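Local coordinates for heat-shock protein cognate (HSC) co-chaperone sgt12 (Aspergillus fumigatus, PDB 3SZ7), which binds tail-anchored proteins bound for the endoplasmic reticulum and directs them to the GET pathway, its TPR domain binding several HSC-family chaperones, at residues P9-L14 against L38-A43; K25-A30 against Y55-Q60; I46-R51 against A65-L70; A88-A93 against E122-K127. All blocks are in the same frame, centred on the assembly; numbering follows the deposited sequence.

Contact 1: residues P9-L14 against L38-A43; sequences PESDKL and LSIAPA
Ile40 carries this contact from its side: its CD1 methyl reaches into the first turns of helix 9-23 and meets three residues there. CD1 lies 3.8 Å from the backbone N of Ser11 and 3.9 Å from CD1 of Leu14, a methyl-to-methyl touch between side chains that cross at about a right angle. On the Glu10 side the same methyl sits 3.8 Å from both CG and CD of Glu10, where the extended chain passes into its carboxylate. The second branch of Ile40 is used as well, CG2 resting 3.8 Å from CB of Ser11. With CG1 beside the backbone N (chi1 -66°) and the chain continuing straight to CD1 (chi2 171°), both methyls come to rest on CB of Ser11. No hydrogen bond passes between 9-14 and 38-43; the contact is one of van der Waals packing and buries 169 Å² in all. It joins the start of the first helix of a TPR helix pair to the end of the second, helix 27-40, within the predicted first repeat. The hydroxyl of Ser11 takes no part in the packing: OG stands between the backbone N and the carbonyl carbon (chi1 68°) and is hydrogen-bonded to Tyr47 OH and Thr8 N. Tyr47, on helix 45-57, is also hydrogen-bonded to Asp12 OD1, which ties this end of helix 9-23 to the following helix pair. Thr8 packs against Ile40 from the preceding loop, and Leu14 continues the apolar layer onto Gln36 and Ala37 of helix 27-40.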
loop_
_atom_site.group_PDB
_atom_site.type_symbol
_atom_site.label_atom_id
_atom_site.label_comp_id
_atom_site.label_asym_id
_atom_site.label_seq_id
_atom_site.Cartn_x
_atom_site.Cartn_y
_atom_site.Cartn_z
ATOM N N PRO A 9 -20.527 -17.796 6.080
ATOM C CA PRO A 9 -19.638 -18.876 5.644
ATOM C C PRO A 9 -19.388 -18.807 4.139
ATOM O O PRO A 9 -18.295 -19.136 3.678
ATOM C CB PRO A 9 -20.425 -20.137 6.005
ATOM C CG PRO A 9 -21.254 -19.721 7.176
ATOM C CD PRO A 9 -21.650 -18.295 6.893
ATOM N N GLU A 10 -20.390 -18.368 3.386
ATOM C CA GLU A 10 -20.257 -18.247 1.938
ATOM C C GLU A 10 -19.249 -17.170 1.536
ATOM O O GLU A 10 -18.396 -17.399 0.675
ATOM C CB GLU A 10 -21.610 -17.949 1.292
ATOM C CG GLU A 10 -21.572 -17.926 -0.229
ATOM C CD GLU A 10 -22.926 -17.621 -0.843
ATOM O OE1 GLU A 10 -23.872 -17.316 -0.085
ATOM O OE2 GLU A 10 -23.045 -17.687 -2.085
ATOM N N SER A 11 -19.347 -15.989 2.140
ATOM C CA SER A 11 -18.423 -14.913 1.789
ATOM C C SER A 11 -16.988 -15.280 2.168
ATOM O O SER A 11 -16.047 -14.963 1.441
ATOM C CB SER A 11 -18.845 -13.570 2.402
ATOM O OG SER A 11 -18.719 -13.565 3.811
ATOM N N ASP A 12 -16.827 -15.969 3.293
ATOM C CA ASP A 12 -15.504 -16.424 3.716
ATOM C C ASP A 12 -14.944 -17.505 2.798
ATOM O O ASP A 12 -13.734 -17.567 2.576
ATOM C CB ASP A 12 -15.520 -16.925 5.161
ATOM C CG ASP A 12 -15.531 -15.794 6.172
ATOM O OD1 ASP A 12 -14.984 -14.707 5.872
ATOM O OD2 ASP A 12 -16.080 -15.995 7.275
ATOM N N LYS A 13 -15.809 -18.368 2.272
ATOM C CA LYS A 13 -15.348 -19.362 1.311
ATOM C C LYS A 13 -14.791 -18.639 0.093
ATOM O O LYS A 13 -13.704 -18.951 -0.391
ATOM C CB LYS A 13 -16.478 -20.308 0.892
ATOM C CG LYS A 13 -16.006 -21.460 0.020
ATOM C CD LYS A 13 -17.148 -22.065 -0.781
ATOM C CE LYS A 13 -17.703 -21.060 -1.781
ATOM N NZ LYS A 13 -18.728 -21.665 -2.676
ATOM N N LEU A 14 -15.547 -17.660 -0.393
ATOM C CA LEU A 14 -15.120 -16.862 -1.533
ATOM C C LEU A 14 -13.791 -16.162 -1.258
ATOM O O LEU A 14 -12.941 -16.070 -2.146
ATOM C CB LEU A 14 -16.201 -15.846 -1.907
ATOM C CG LEU A 14 -17.494 -16.459 -2.451
ATOM C CD1 LEU A 14 -18.622 -15.435 -2.459
ATOM C CD2 LEU A 14 -17.267 -17.033 -3.842
ATOM N N LEU A 38 -17.431 -9.364 -1.253
ATOM C CA LEU A 38 -17.867 -8.018 -0.895
ATOM C C LEU A 38 -19.326 -7.734 -1.262
ATOM O O LEU A 38 -19.949 -6.834 -0.701
ATOM C CB LEU A 38 -16.940 -6.973 -1.518
ATOM C CG LEU A 38 -15.583 -6.868 -0.824
ATOM C CD1 LEU A 38 -14.556 -6.177 -1.714
ATOM C CD2 LEU A 38 -15.734 -6.136 0.503
ATOM N N SER A 39 -19.873 -8.496 -2.203
ATOM C CA SER A 39 -21.273 -8.316 -2.569
ATOM C C SER A 39 -22.175 -8.875 -1.474
ATOM O O SER A 39 -23.332 -8.480 -1.345
ATOM C CB SER A 39 -21.584 -8.973 -3.915
ATOM O OG SER A 39 -21.522 -10.385 -3.825
ATOM N N ILE A 40 -21.630 -9.797 -0.687
ATOM C CA ILE A 40 -22.340 -10.364 0.454
ATOM C C ILE A 40 -22.139 -9.500 1.695
ATOM O O ILE A 40 -23.093 -9.216 2.427
ATOM C CB ILE A 40 -21.839 -11.785 0.758
ATOM C CG1 ILE A 40 -22.201 -12.725 -0.390
ATOM C CG2 ILE A 40 -22.406 -12.284 2.079
ATOM C CD1 ILE A 40 -21.556 -14.091 -0.286
ATOM N N ALA A 41 -20.893 -9.090 1.921
ATOM C CA ALA A 41 -20.540 -8.257 3.062
ATOM C C ALA A 41 -19.841 -6.995 2.577
ATOM O O ALA A 41 -18.610 -6.918 2.578
ATOM C CB ALA A 41 -19.650 -9.024 4.027
ATOM N N PRO A 42 -20.632 -5.998 2.154
ATOM C CA PRO A 42 -20.063 -4.773 1.580
ATOM C C PRO A 42 -19.103 -4.067 2.541
ATOM O O PRO A 42 -19.299 -4.093 3.756
ATOM C CB PRO A 42 -21.300 -3.908 1.309
ATOM C CG PRO A 42 -22.431 -4.884 1.187
ATOM C CD PRO A 42 -22.105 -5.987 2.148
ATOM N N ALA A 43 -18.062 -3.454 1.985
ATOM C CA ALA A 43 -17.101 -2.678 2.767
ATOM C C ALA A 43 -16.439 -3.440 3.922
ATOM O O ALA A 43 -15.982 -2.834 4.887
ATOM C CB ALA A 43 -17.746 -1.383 3.273
#

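Contact 2: residues K25-A30 against Y55-Q60; sequences KEYSKA and YSASGQ
The Tyr27 ring lies flat against the methyl of Ala57, a CH-pi contact between the start of helix 27-40 and the end of helix 45-57. CB of Ala57 stands 3.5 Å from the centroid of the Tyr27 ring and 12° off the ring normal, so the methyl sits over the middle of the face and not at its rim. On the opposite face the carbonyl O of Lys25 lies over the ring centre, 3.7 Å above the plane. CG of Tyr27 stands beside the backbone N (chi1 -58°), which brings the ring back over that carbonyl on one face and presents the other to Ala57. Beside this stack, CB of Ser58 comes within 4.1 Å of CB of Tyr27. Ser58 OG accepts a straight hydrogen bond from NE2 of Gln60 (2.9 Å, 164°), lying close to the amide plane. Tyr27 also packs on Met22 of helix 9-23, while Ser58 and Gln60 touch Ile31. Helix 45-57 ends here in a Schellman motif with Gly59, at positive phi, as its C-prime residue. The whole is a surface contact between successive repeats of a TPR array, where the second helix of one pair meets the first helix of the next.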
loop_
_atom_site.group_PDB
_atom_site.type_symbol
_atom_site.label_atom_id
_atom_site.label_comp_id
_atom_site.label_asym_id
_atom_site.label_seq_id
_atom_site.Cartn_x
_atom_site.Cartn_y
_atom_site.Cartn_z
ATOM N N LYS A 25 -1.198 -16.583 -8.580
ATOM C CA LYS A 25 -0.936 -15.373 -9.352
ATOM C C LYS A 25 -2.033 -15.074 -10.373
ATOM O O LYS A 25 -1.805 -14.369 -11.358
ATOM C CB LYS A 25 0.440 -15.443 -10.023
ATOM C CG LYS A 25 1.567 -15.732 -9.046
ATOM C CD LYS A 25 2.927 -15.679 -9.719
ATOM C CE LYS A 25 4.023 -16.065 -8.743
ATOM N NZ LYS A 25 3.963 -15.241 -7.504
ATOM N N GLU A 26 -3.224 -15.613 -10.130
ATOM C CA GLU A 26 -4.375 -15.342 -10.983
ATOM C C GLU A 26 -5.112 -14.131 -10.433
ATOM O O GLU A 26 -6.198 -14.245 -9.868
ATOM C CB GLU A 26 -5.302 -16.555 -11.036
ATOM C CG GLU A 26 -4.661 -17.786 -11.656
ATOM C CD GLU A 26 -5.542 -19.011 -11.554
ATOM O OE1 GLU A 26 -6.626 -18.914 -10.942
ATOM O OE2 GLU A 26 -5.151 -20.072 -12.083
ATOM N N TYR A 27 -4.507 -12.963 -10.609
ATOM C CA TYR A 27 -4.963 -11.760 -9.925
ATOM C C TYR A 27 -6.350 -11.312 -10.354
ATOM O O TYR A 27 -7.139 -10.856 -9.530
ATOM C CB TYR A 27 -3.955 -10.635 -10.128
ATOM C CG TYR A 27 -2.574 -10.996 -9.640
ATOM C CD1 TYR A 27 -2.394 -11.613 -8.410
ATOM C CD2 TYR A 27 -1.451 -10.738 -10.416
ATOM C CE1 TYR A 27 -1.131 -11.947 -7.957
ATOM C CE2 TYR A 27 -0.188 -11.073 -9.975
ATOM C CZ TYR A 27 -0.034 -11.676 -8.744
ATOM O OH TYR A 27 1.225 -12.009 -8.301
ATOM N N SER A 28 -6.647 -11.435 -11.641
ATOM C CA SER A 28 -7.954 -11.033 -12.140
ATOM C C SER A 28 -9.056 -11.874 -11.498
ATOM O O SER A 28 -10.116 -11.357 -11.136
ATOM C CB SER A 28 -8.010 -11.136 -13.665
ATOM O OG SER A 28 -9.145 -10.457 -14.174
ATOM N N LYS A 29 -8.802 -13.173 -11.354
ATOM C CA LYS A 29 -9.763 -14.056 -10.704
ATOM C C LYS A 29 -9.903 -13.699 -9.232
ATOM O O LYS A 29 -11.007 -13.710 -8.692
ATOM C CB LYS A 29 -9.355 -15.522 -10.844
ATOM C CG LYS A 29 -9.565 -16.097 -12.233
ATOM C CD LYS A 29 -9.242 -17.583 -12.263
ATOM C CE LYS A 29 -9.511 -18.180 -13.634
ATOM N NZ LYS A 29 -9.215 -19.637 -13.650
ATOM N N ALA A 30 -8.780 -13.396 -8.583
ATOM C CA ALA A 30 -8.802 -13.023 -7.172
ATOM C C ALA A 30 -9.672 -11.795 -6.982
ATOM O O ALA A 30 -10.529 -11.754 -6.100
ATOM C CB ALA A 30 -7.391 -12.755 -6.667
ATOM N N TYR A 55 -5.224 -5.911 -6.565
ATOM C CA TYR A 55 -5.073 -4.754 -7.435
ATOM C C TYR A 55 -3.602 -4.339 -7.523
ATOM O O TYR A 55 -3.087 -4.109 -8.612
ATOM C CB TYR A 55 -5.937 -3.589 -6.951
ATOM C CG TYR A 55 -7.381 -3.671 -7.407
ATOM C CD1 TYR A 55 -7.696 -3.959 -8.728
ATOM C CD2 TYR A 55 -8.424 -3.464 -6.513
ATOM C CE1 TYR A 55 -9.017 -4.033 -9.150
ATOM C CE2 TYR A 55 -9.743 -3.538 -6.925
ATOM C CZ TYR A 55 -10.031 -3.822 -8.244
ATOM O OH TYR A 55 -11.342 -3.895 -8.656
ATOM N N SER A 56 -2.932 -4.258 -6.377
ATOM C CA SER A 56 -1.514 -3.883 -6.346
ATOM C C SER A 56 -0.643 -4.853 -7.143
ATOM O O SER A 56 0.249 -4.431 -7.881
ATOM C CB SER A 56 -0.996 -3.786 -4.907
ATOM O OG SER A 56 -1.427 -2.596 -4.272
ATOM N N ALA A 57 -0.901 -6.148 -6.989
ATOM C CA ALA A 57 -0.119 -7.166 -7.684
ATOM C C ALA A 57 -0.284 -7.041 -9.190
ATOM O O ALA A 57 0.634 -7.344 -9.951
ATOM C CB ALA A 57 -0.514 -8.563 -7.213
ATOM N N SER A 58 -1.455 -6.579 -9.616
ATOM C CA SER A 58 -1.744 -6.439 -11.039
ATOM C C SER A 58 -1.412 -5.044 -11.566
ATOM O O SER A 58 -1.724 -4.715 -12.712
ATOM C CB SER A 58 -3.208 -6.779 -11.320
ATOM O OG SER A 58 -4.070 -5.898 -10.627
ATOM N N GLY A 59 -0.792 -4.226 -10.721
ATOM C CA GLY A 59 -0.330 -2.910 -11.123
ATOM C C GLY A 59 -1.389 -1.825 -11.120
ATOM O O GLY A 59 -1.167 -0.738 -11.648
ATOM N N GLN A 60 -2.542 -2.114 -10.527
ATOM C CA GLN A 60 -3.643 -1.156 -10.519
ATOM C C GLN A 60 -3.648 -0.391 -9.206
ATOM O O GLN A 60 -4.488 -0.622 -8.335
ATOM C CB GLN A 60 -4.971 -1.878 -10.726
ATOM C CG GLN A 60 -5.063 -2.562 -12.081
ATOM C CD GLN A 60 -6.342 -3.351 -12.245
ATOM O OE1 GLN A 60 -7.377 -2.807 -12.628
ATOM N NE2 GLN A 60 -6.278 -4.643 -11.952
#

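Contact 3: residues I46-R51 against A65-L70; sequences IYLSNR and AEDAEL
Arg51 and Asp67 form a two-pronged salt bridge between helix 45-57 and helix 61-74. The guanidinium meets the carboxylate side-on, each nitrogen taking its own oxygen: NE donates to OD2 of Asp67 at 2.8 Å, and NH2 of Arg51 donates to OD1 of Asp67 at 2.9 Å. Both bonds are nearly straight (163° and 162°) and arrive on the syn sides of the oxygens. The two flat groups are almost coplanar, 9° apart. A bend at chi3 turns the arginine chain so that its NE edge faces Asp67. The remaining nitrogen, NH1, is hydrogen-bonded to Thr35 OG1 on helix 27-40, so all three guanidinium nitrogens have acceptors. Leu48 flanks the ion pair, with CD2 3.8 Å from OD1 of Asp67; its other methyl, CD1, packs 3.7 Å from CG of Leu70. The backbone carbonyl of Leu48 faces the aspartate stem, its O lying 3.5 Å from CB of Asp67. The helix segments run antiparallel, their axes 7.9 Å apart at closest, as expected for the paired helices of a TPR unit, here the predicted second repeat. Since Asp67 is buried, the paired bonds probably stabilise its ionised form, and the coplanar grip would resist rotation of either group while Thr35 tethers the arginine to a third helix.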
loop_
_atom_site.group_PDB
_atom_site.type_symbol
_atom_site.label_atom_id
_atom_site.label_comp_id
_atom_site.label_asym_id
_atom_site.label_seq_id
_atom_site.Cartn_x
_atom_site.Cartn_y
_atom_site.Cartn_z
ATOM N N ILE A 46 -11.433 -6.731 5.782
ATOM C CA ILE A 46 -10.577 -7.856 5.420
ATOM C C ILE A 46 -10.673 -8.136 3.929
ATOM O O ILE A 46 -9.655 -8.259 3.252
ATOM C CB ILE A 46 -10.919 -9.132 6.213
ATOM C CG1 ILE A 46 -10.608 -8.922 7.696
ATOM C CG2 ILE A 46 -10.122 -10.309 5.677
ATOM C CD1 ILE A 46 -10.938 -10.120 8.560
ATOM N N TYR A 47 -11.899 -8.223 3.419
ATOM C CA TYR A 47 -12.110 -8.471 1.996
ATOM C C TYR A 47 -11.579 -7.310 1.162
ATOM O O TYR A 47 -11.002 -7.517 0.092
ATOM C CB TYR A 47 -13.591 -8.689 1.685
ATOM C CG TYR A 47 -14.250 -9.806 2.458
ATOM C CD1 TYR A 47 -13.495 -10.787 3.093
ATOM C CD2 TYR A 47 -15.634 -9.883 2.548
ATOM C CE1 TYR A 47 -14.109 -11.814 3.802
ATOM C CE2 TYR A 47 -16.249 -10.899 3.244
ATOM C CZ TYR A 47 -15.486 -11.858 3.871
ATOM O OH TYR A 47 -16.112 -12.866 4.567
ATOM N N LEU A 48 -11.776 -6.087 1.647
ATOM C CA LEU A 48 -11.250 -4.911 0.952
ATOM C C LEU A 48 -9.734 -4.923 0.864
ATOM O O LEU A 48 -9.161 -4.629 -0.189
ATOM C CB LEU A 48 -11.710 -3.617 1.625
ATOM C CG LEU A 48 -13.155 -3.192 1.362
ATOM C CD1 LEU A 48 -13.512 -2.014 2.245
ATOM C CD2 LEU A 48 -13.325 -2.845 -0.108
ATOM N N SER A 49 -9.077 -5.251 1.971
ATOM C CA SER A 49 -7.621 -5.208 1.999
ATOM C C SER A 49 -7.032 -6.330 1.160
ATOM O O SER A 49 -5.973 -6.168 0.558
ATOM C CB SER A 49 -7.095 -5.250 3.429
ATOM O OG SER A 49 -7.584 -4.133 4.156
ATOM N N ASN A 50 -7.731 -7.460 1.106
ATOM C CA ASN A 50 -7.342 -8.531 0.196
ATOM C C ASN A 50 -7.487 -8.137 -1.273
ATOM O O ASN A 50 -6.593 -8.390 -2.071
ATOM C CB ASN A 50 -8.104 -9.825 0.499
ATOM C CG ASN A 50 -7.550 -10.560 1.706
ATOM O OD1 ASN A 50 -6.596 -10.108 2.342
ATOM N ND2 ASN A 50 -8.153 -11.694 2.036
ATOM N N ARG A 51 -8.602 -7.509 -1.634
ATOM C CA ARG A 51 -8.775 -7.069 -3.013
ATOM C C ARG A 51 -7.742 -6.003 -3.374
ATOM O O ARG A 51 -7.283 -5.930 -4.515
ATOM C CB ARG A 51 -10.199 -6.565 -3.286
ATOM C CG ARG A 51 -10.498 -6.443 -4.777
ATOM C CD ARG A 51 -11.964 -6.160 -5.072
ATOM N NE ARG A 51 -12.385 -4.869 -4.540
ATOM C CZ ARG A 51 -13.605 -4.366 -4.686
ATOM N NH1 ARG A 51 -14.531 -5.046 -5.358
ATOM N NH2 ARG A 51 -13.899 -3.182 -4.163
ATOM N N ALA A 65 -5.453 1.621 -3.863
ATOM C CA ALA A 65 -5.545 2.696 -2.884
ATOM C C ALA A 65 -6.988 2.945 -2.442
ATOM O O ALA A 65 -7.253 3.157 -1.261
ATOM C CB ALA A 65 -4.923 3.977 -3.429
ATOM N N GLU A 66 -7.923 2.911 -3.383
ATOM C CA GLU A 66 -9.319 3.135 -3.022
ATOM C C GLU A 66 -9.860 2.029 -2.107
ATOM O O GLU A 66 -10.542 2.310 -1.128
ATOM C CB GLU A 66 -10.186 3.332 -4.267
ATOM C CG GLU A 66 -9.858 4.624 -5.007
ATOM C CD GLU A 66 -10.848 4.954 -6.108
ATOM O OE1 GLU A 66 -11.585 4.044 -6.548
ATOM O OE2 GLU A 66 -10.889 6.128 -6.531
ATOM N N ASP A 67 -9.537 0.775 -2.410
ATOM C CA ASP A 67 -9.933 -0.325 -1.532
ATOM C C ASP A 67 -9.320 -0.171 -0.145
ATOM O O ASP A 67 -10.015 -0.280 0.869
ATOM C CB ASP A 67 -9.514 -1.675 -2.111
ATOM C CG ASP A 67 -10.548 -2.251 -3.049
ATOM O OD1 ASP A 67 -11.618 -1.622 -3.226
ATOM O OD2 ASP A 67 -10.293 -3.343 -3.605
ATOM N N ALA A 68 -8.008 0.053 -0.100
ATOM C CA ALA A 68 -7.319 0.178 1.174
ATOM C C ALA A 68 -7.840 1.376 1.968
ATOM O O ALA A 68 -8.058 1.280 3.173
ATOM C CB ALA A 68 -5.798 0.260 0.967
ATOM N N GLU A 69 -8.068 2.497 1.293
ATOM C CA GLU A 69 -8.599 3.674 1.977
ATOM C C GLU A 69 -9.951 3.379 2.605
ATOM O O GLU A 69 -10.187 3.703 3.766
ATOM C CB GLU A 69 -8.749 4.845 1.019
ATOM C CG GLU A 69 -7.441 5.518 0.673
ATOM C CD GLU A 69 -7.641 6.685 -0.257
ATOM O OE1 GLU A 69 -8.567 6.614 -1.091
ATOM O OE2 GLU A 69 -6.885 7.673 -0.151
ATOM N N LEU A 70 -10.841 2.777 1.829
ATOM C CA LEU A 70 -12.167 2.460 2.343
ATOM C C LEU A 70 -12.065 1.557 3.570
ATOM O O LEU A 70 -12.790 1.744 4.546
ATOM C CB LEU A 70 -13.036 1.814 1.262
ATOM C CG LEU A 70 -14.471 1.550 1.736
ATOM C CD1 LEU A 70 -15.106 2.848 2.213
ATOM C CD2 LEU A 70 -15.291 0.911 0.622
#

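Contact 4: residues A88-A93 against E122-K127; sequences ARFDMA and ETTKRK
An aromatic ring is approached mainly along its rim here, by a hydroxyl and an ammonium group: Thr124 OG1 and Lys127 NZ both lie near the plane of the Phe90 ring, at its edge. OG1 of Thr124 is 3.4 Å from CD2 of Phe90, and NZ of Lys127 is 3.7 Å from CZ of Phe90. The lysine nitrogen therefore does not sit over the ring as in a cation-pi pair, and its chain crosses Phe90 at about a right angle. Bends at chi2 (-88°) and chi4 fold that chain back along the phenyl tip, where CE of Lys127 also reaches within 3.7 Å of CZ of Phe90. The methyl CG2 of Thr123 adds an oblique touch, 3.8 Å from CZ of Phe90. Phe90 projects from helix 79-91 toward these three residues, one turn of helix 115-133, because its CG points away from the backbone N (chi1 -174°). No hydrogen bond links 88-93 with 122-127. The threonine hydroxyls bond within their own helix, Thr123 OG1 to Arg119 O and Thr124 OG1 to Gly120 O. Phe90 also meets the ring of Tyr95 edge-to-face, and Thr124 packs on Lys99 and Tyr102 of helix 95-109. Helix 79-91 ends in a Schellman motif at Ala93, and helix 115-133, which follows the three predicted repeats, packs on the last of them in the manner of the capping helix that closes many TPR domains.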
loop_
_atom_site.group_PDB
_atom_site.type_symbol
_atom_site.label_atom_id
_atom_site.label_comp_id
_atom_site.label_asym_id
_atom_site.label_seq_id
_atom_site.Cartn_x
_atom_site.Cartn_y
_atom_site.Cartn_z
ATOM N N ALA A 88 0.314 1.097 -1.888
ATOM C CA ALA A 88 -0.377 1.628 -3.052
ATOM C C ALA A 88 0.026 3.077 -3.320
ATOM O O ALA A 88 0.279 3.459 -4.465
ATOM C CB ALA A 88 -1.901 1.494 -2.893
ATOM N N ARG A 89 0.091 3.887 -2.270
ATOM C CA ARG A 89 0.492 5.286 -2.444
ATOM C C ARG A 89 1.955 5.386 -2.866
ATOM O O ARG A 89 2.314 6.220 -3.695
ATOM C CB ARG A 89 0.244 6.083 -1.166
ATOM C CG ARG A 89 -1.243 6.295 -0.864
ATOM C CD ARG A 89 -1.452 7.133 0.391
ATOM N NE ARG A 89 -2.859 7.477 0.596
ATOM C CZ ARG A 89 -3.336 8.001 1.722
ATOM N NH1 ARG A 89 -2.518 8.234 2.740
ATOM N NH2 ARG A 89 -4.630 8.287 1.835
ATOM N N PHE A 90 2.792 4.526 -2.296
ATOM C CA PHE A 90 4.204 4.498 -2.654
ATOM C C PHE A 90 4.344 4.226 -4.145
ATOM O O PHE A 90 5.127 4.883 -4.837
ATOM C CB PHE A 90 4.925 3.420 -1.836
ATOM C CG PHE A 90 6.414 3.408 -2.022
ATOM C CD1 PHE A 90 6.986 2.791 -3.125
ATOM C CD2 PHE A 90 7.240 4.006 -1.089
ATOM C CE1 PHE A 90 8.357 2.782 -3.289
ATOM C CE2 PHE A 90 8.616 4.004 -1.249
ATOM C CZ PHE A 90 9.173 3.384 -2.350
ATOM N N ASP A 91 3.553 3.275 -4.644
ATOM C CA ASP A 91 3.609 2.877 -6.048
ATOM C C ASP A 91 3.004 3.939 -6.972
ATOM O O ASP A 91 3.199 3.906 -8.190
ATOM C CB ASP A 91 2.916 1.526 -6.250
ATOM C CG ASP A 91 3.691 0.374 -5.628
ATOM O OD1 ASP A 91 4.916 0.518 -5.412
ATOM O OD2 ASP A 91 3.077 -0.685 -5.366
ATOM N N MET A 92 2.275 4.886 -6.390
ATOM C CA MET A 92 1.790 6.037 -7.152
ATOM C C MET A 92 2.722 7.243 -7.007
ATOM O O MET A 92 2.403 8.339 -7.466
ATOM C CB MET A 92 0.364 6.414 -6.726
ATOM C CG MET A 92 -0.673 5.362 -7.061
ATOM S SD MET A 92 -2.367 5.893 -6.745
ATOM C CE MET A 92 -2.358 6.036 -4.965
ATOM N N ALA A 93 3.871 7.037 -6.369
ATOM C CA ALA A 93 4.820 8.126 -6.097
ATOM C C ALA A 93 4.216 9.222 -5.211
ATOM O O ALA A 93 4.652 10.377 -5.236
ATOM C CB ALA A 93 5.366 8.722 -7.412
ATOM N N GLU A 122 10.583 3.355 6.549
ATOM C CA GLU A 122 11.989 3.703 6.391
ATOM C C GLU A 122 12.291 4.066 4.939
ATOM O O GLU A 122 12.927 5.085 4.655
ATOM C CB GLU A 122 12.883 2.537 6.815
ATOM C CG GLU A 122 14.353 2.773 6.493
ATOM C CD GLU A 122 15.217 1.539 6.690
ATOM O OE1 GLU A 122 14.869 0.686 7.533
ATOM O OE2 GLU A 122 16.248 1.429 5.996
ATOM N N THR A 123 11.840 3.218 4.021
ATOM C CA THR A 123 12.091 3.427 2.597
ATOM C C THR A 123 11.406 4.691 2.076
ATOM O O THR A 123 11.992 5.436 1.288
ATOM C CB THR A 123 11.655 2.203 1.775
ATOM O OG1 THR A 123 12.510 1.099 2.094
ATOM C CG2 THR A 123 11.751 2.489 0.286
ATOM N N THR A 124 10.176 4.936 2.526
ATOM C CA THR A 124 9.455 6.151 2.152
ATOM C C THR A 124 10.168 7.408 2.660
ATOM O O THR A 124 10.334 8.386 1.924
ATOM C CB THR A 124 8.017 6.127 2.698
ATOM O OG1 THR A 124 7.345 4.965 2.200
ATOM C CG2 THR A 124 7.252 7.375 2.255
ATOM N N LYS A 125 10.597 7.388 3.915
ATOM C CA LYS A 125 11.309 8.540 4.462
ATOM C C LYS A 125 12.609 8.787 3.703
ATOM O O LYS A 125 13.016 9.931 3.509
ATOM C CB LYS A 125 11.633 8.332 5.938
ATOM C CG LYS A 125 10.452 8.431 6.879
ATOM C CD LYS A 125 10.918 8.188 8.312
ATOM C CE LYS A 125 9.777 8.317 9.305
ATOM N NZ LYS A 125 10.276 8.156 10.695
ATOM N N ARG A 126 13.275 7.710 3.305
ATOM C CA ARG A 126 14.539 7.860 2.607
ATOM C C ARG A 126 14.303 8.512 1.251
ATOM O O ARG A 126 15.116 9.323 0.801
ATOM C CB ARG A 126 15.247 6.513 2.460
ATOM C CG ARG A 126 16.594 6.598 1.768
ATOM C CD ARG A 126 17.340 5.268 1.835
ATOM N NE ARG A 126 17.704 4.930 3.207
ATOM C CZ ARG A 126 17.201 3.906 3.891
ATOM N NH1 ARG A 126 16.317 3.093 3.326
ATOM N NH2 ARG A 126 17.596 3.688 5.140
ATOM N N LYS A 127 13.196 8.152 0.607
ATOM C CA LYS A 127 12.837 8.728 -0.695
ATOM C C LYS A 127 12.540 10.213 -0.551
ATOM O O LYS A 127 12.920 11.020 -1.396
ATOM C CB LYS A 127 11.611 8.026 -1.287
ATOM C CG LYS A 127 11.777 6.523 -1.471
ATOM C CD LYS A 127 12.378 6.161 -2.817
ATOM C CE LYS A 127 12.633 4.656 -2.899
ATOM N NZ LYS A 127 12.276 4.070 -4.225
#

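From the N terminus, contact 1 closes the loop from helix 9-23 to the end of helix 27-40, and contact 2 starts inside that span and reaches the end of helix 45-57, so the two cross. Contact 3 opens after contact 1 has closed, crosses contact 2 and pairs helix 45-57 with helix 61-74. Contact 4 follows in series, joining helix 79-91 to helix 115-133. Contact 3 touches each of the other three: Tyr47 links it to contact 1, the Tyr55 ring of 55-60 packs against Asp67, and Glu69 bridges to Arg89 of 88-93. Contacts 1 and 2 share helix 27-40 without touching. Contacts 1 and 4 lie at opposite ends of the series, their centres 31 Å apart.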